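Local coordinates for anthranilate-CoA ligase (Stigmatella aurantiaca, PDB 4WV3), which belongs to the AMP-binding enzymes of the ANL superfamily and is built from a large AMP-binding domain and a smaller C-terminal domain, at residues L472-T477 and W492-V496. Numbering follows the deposited sequence.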
ATOM      1  N   LEU A 472      34.977   1.991   4.444  1.00 45.37           N
ATOM      2  CA  LEU A 472      33.536   2.188   4.306  1.00 36.57           C
ATOM      3  C   LEU A 472      32.872   2.538   5.634  1.00 33.37           C
ATOM      4  O   LEU A 472      32.059   3.459   5.705  1.00 37.06           O
ATOM      5  CB  LEU A 472      32.878   0.944   3.708  1.00 29.97           C
ATOM      6  CG  LEU A 472      31.382   1.068   3.414  1.00 25.62           C
ATOM      7  CD1 LEU A 472      31.141   2.077   2.302  1.00 23.07           C
ATOM      8  CD2 LEU A 472      30.786  -0.284   3.061  1.00 24.69           C
ATOM      9  N   ILE A 473      33.220   1.794   6.680  1.00 31.45           N
ATOM     10  CA  ILE A 473      32.706   2.060   8.018  1.00 32.34           C
ATOM     11  C   ILE A 473      33.093   3.468   8.452  1.00 32.49           C
ATOM     12  O   ILE A 473      32.283   4.202   9.019  1.00 32.48           O
ATOM     13  CB  ILE A 473      33.254   1.048   9.043  1.00 29.35           C
ATOM     14  CG1 ILE A 473      32.901  -0.381   8.626  1.00 27.34           C
ATOM     15  CG2 ILE A 473      32.714   1.348  10.433  1.00 24.58           C
ATOM     16  CD1 ILE A 473      33.430  -1.439   9.567  1.00 15.84           C
ATOM     17  N   ARG A 474      34.335   3.839   8.167  1.00 30.49           N
ATOM     18  CA  ARG A 474      34.848   5.159   8.507  1.00 36.19           C
ATOM     19  C   ARG A 474      34.125   6.257   7.727  1.00 33.44           C
ATOM     20  O   ARG A 474      33.805   7.309   8.279  1.00 24.43           O
ATOM     21  CB  ARG A 474      36.355   5.218   8.250  1.00 42.36           C
ATOM     22  CG  ARG A 474      36.995   6.567   8.522  1.00 49.01           C
ATOM     23  CD  ARG A 474      38.511   6.465   8.474  1.00 60.05           C
ATOM     24  NE  ARG A 474      38.974   5.781   7.270  1.00 60.51           N
ATOM     25  CZ  ARG A 474      39.896   4.824   7.262  1.00 53.15           C
ATOM     26  NH1 ARG A 474      40.462   4.434   8.396  1.00 50.50           N
ATOM     27  NH2 ARG A 474      40.255   4.255   6.119  1.00 53.55           N
ATOM     28  N   GLN A 475      33.866   6.002   6.447  1.00 30.86           N
ATOM     29  CA  GLN A 475      33.154   6.957   5.601  1.00 30.33           C
ATOM     30  C   GLN A 475      31.732   7.190   6.098  1.00 27.70           C
ATOM     31  O   GLN A 475      31.285   8.330   6.217  1.00 29.91           O
ATOM     32  CB  GLN A 475      33.124   6.480   4.147  1.00 32.89           C
ATOM     33  CG  GLN A 475      34.478   6.483   3.457  1.00 33.13           C
ATOM     34  CD  GLN A 475      34.399   6.010   2.019  1.00 41.90           C
ATOM     35  OE1 GLN A 475      33.332   6.031   1.403  1.00 39.57           O
ATOM     36  NE2 GLN A 475      35.529   5.574   1.475  1.00 40.63           N
ATOM     37  N   ILE A 476      31.025   6.101   6.385  1.00 28.00           N
ATOM     38  CA  ILE A 476      29.664   6.180   6.903  1.00 28.01           C
ATOM     39  C   ILE A 476      29.651   6.859   8.270  1.00 25.78           C
ATOM     40  O   ILE A 476      28.758   7.653   8.574  1.00 21.65           O
ATOM     41  CB  ILE A 476      29.018   4.781   7.002  1.00 29.33           C
ATOM     42  CG1 ILE A 476      28.863   4.170   5.608  1.00 25.96           C
ATOM     43  CG2 ILE A 476      27.667   4.854   7.691  1.00 22.76           C
ATOM     44  CD1 ILE A 476      28.198   2.810   5.608  1.00 23.49           C
ATOM     45  N   THR A 477      30.656   6.552   9.085  1.00 26.35           N
ATOM     46  CA  THR A 477      30.789   7.155  10.406  1.00 25.46           C
ATOM     47  C   THR A 477      31.008   8.661  10.310  1.00 26.80           C
ATOM     48  O   THR A 477      30.342   9.438  10.994  1.00 27.38           O
ATOM     49  CB  THR A 477      31.951   6.524  11.197  1.00 27.27           C
ATOM     50  OG1 THR A 477      31.723   5.118  11.344  1.00 27.82           O
ATOM     51  CG2 THR A 477      32.072   7.160  12.573  1.00 20.02           C
ATOM     52  N   TRP A 492      26.059   1.523  16.744  1.00 24.90           N
ATOM     53  CA  TRP A 492      26.519   0.339  16.030  1.00 22.99           C
ATOM     54  C   TRP A 492      26.090   0.391  14.571  1.00 22.13           C
ATOM     55  O   TRP A 492      24.989   0.840  14.251  1.00 18.96           O
ATOM     56  CB  TRP A 492      25.961  -0.936  16.663  1.00 24.58           C
ATOM     57  CG  TRP A 492      26.150  -1.033  18.140  1.00 30.63           C
ATOM     58  CD1 TRP A 492      27.240  -1.524  18.798  1.00 27.84           C
ATOM     59  CD2 TRP A 492      25.212  -0.647  19.149  1.00 34.24           C
ATOM     60  NE1 TRP A 492      27.041  -1.460  20.156  1.00 32.88           N
ATOM     61  CE2 TRP A 492      25.802  -0.925  20.397  1.00 41.34           C
ATOM     62  CE3 TRP A 492      23.930  -0.088  19.118  1.00 27.88           C
ATOM     63  CZ2 TRP A 492      25.156  -0.664  21.603  1.00 35.83           C
ATOM     64  CZ3 TRP A 492      23.290   0.171  20.315  1.00 31.13           C
ATOM     65  CH2 TRP A 492      23.904  -0.116  21.540  1.00 35.90           C
ATOM     66  N   ILE A 493      26.963  -0.078  13.688  1.00 22.10           N
ATOM     67  CA  ILE A 493      26.631  -0.211  12.277  1.00 18.55           C
ATOM     68  C   ILE A 493      26.846  -1.652  11.834  1.00 20.46           C
ATOM     69  O   ILE A 493      27.980  -2.121  11.742  1.00 27.01           O
ATOM     70  CB  ILE A 493      27.474   0.732  11.402  1.00 24.86           C
ATOM     71  CG1 ILE A 493      27.166   2.190  11.745  1.00 22.03           C
ATOM     72  CG2 ILE A 493      27.209   0.468   9.927  1.00 18.85           C
ATOM     73  CD1 ILE A 493      27.994   3.187  10.969  1.00 30.30           C
ATOM     74  N   GLU A 494      25.749  -2.354  11.574  1.00 21.48           N
ATOM     75  CA  GLU A 494      25.818  -3.748  11.157  1.00 18.68           C
ATOM     76  C   GLU A 494      25.369  -3.906   9.709  1.00 23.05           C
ATOM     77  O   GLU A 494      24.282  -3.470   9.332  1.00 18.80           O
ATOM     78  CB  GLU A 494      24.969  -4.626  12.078  1.00 15.37           C
ATOM     79  CG  GLU A 494      24.920  -6.088  11.672  1.00 26.78           C
ATOM     80  CD  GLU A 494      24.389  -6.978  12.777  1.00 36.20           C
ATOM     81  OE1 GLU A 494      24.578  -6.631  13.963  1.00 34.67           O
ATOM     82  OE2 GLU A 494      23.781  -8.024  12.462  1.00 38.60           O
ATOM     83  N   PHE A 495      26.219  -4.528   8.900  1.00 21.32           N
ATOM     84  CA  PHE A 495      25.912  -4.733   7.491  1.00 23.09           C
ATOM     85  C   PHE A 495      25.179  -6.049   7.275  1.00 25.87           C
ATOM     86  O   PHE A 495      25.618  -7.101   7.740  1.00 35.74           O
ATOM     87  CB  PHE A 495      27.188  -4.678   6.650  1.00 19.94           C
ATOM     88  CG  PHE A 495      27.881  -3.346   6.694  1.00 25.77           C
ATOM     89  CD1 PHE A 495      27.459  -2.306   5.882  1.00 22.60           C
ATOM     90  CD2 PHE A 495      28.946  -3.131   7.552  1.00 20.24           C
ATOM     91  CE1 PHE A 495      28.090  -1.077   5.921  1.00 20.40           C
ATOM     92  CE2 PHE A 495      29.583  -1.905   7.595  1.00 21.54           C
ATOM     93  CZ  PHE A 495      29.153  -0.876   6.779  1.00 24.58           C
ATOM     94  N   VAL A 496      24.053  -5.980   6.575  1.00 25.18           N
ATOM     95  CA  VAL A 496      23.245  -7.161   6.301  1.00 24.77           C
ATOM     96  C   VAL A 496      22.980  -7.297   4.806  1.00 21.68           C
ATOM     97  O   VAL A 496      23.228  -6.369   4.036  1.00 27.14           O
ATOM     98  CB  VAL A 496      21.899  -7.112   7.050  1.00 22.90           C
ATOM     99  CG1 VAL A 496      22.126  -7.117   8.555  1.00 13.32           C
ATOM    100  CG2 VAL A 496      21.101  -5.887   6.629  1.00 21.96           C
TER
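Phe495 gives up more surface to this contact than any other residue, with Ile493 and Ile476 next. Side chains alternate between the two faces of a β-strand, so Ile493 and Phe495 both point toward residues 472-477, while Glu494, between them, is out of their reach. The flat Phe495 ring fills the space before the helix: Ile476 CD1 lies 3.9 Å from Phe495 CE1 and Ile473 CG1 3.8 Å from Phe495 CE2, both at the ring edge, and Leu472 CD2 is 4.0 Å from Phe495 CE1. Two residues earlier, β-branched Ile493, a shape that suits a strand, extends its CD1 to 3.7 Å from Ile476 CG2. At the exposed margin Thr477 OG1 lies 4.2 Å from Ile493 CD1 and donates to Ile473 O at 2.6 Å, so the hydroxyl adjoins an apolar group without losing a hydrogen bond. Helix 470-483 and strand 492-496 belong to a β-α-β unit in the C-terminal domain, where the strand pairs in parallel with strand 454-462. Nearly all contacts are apolar, so close fit and exclusion of water probably keep the helix on this sheet face.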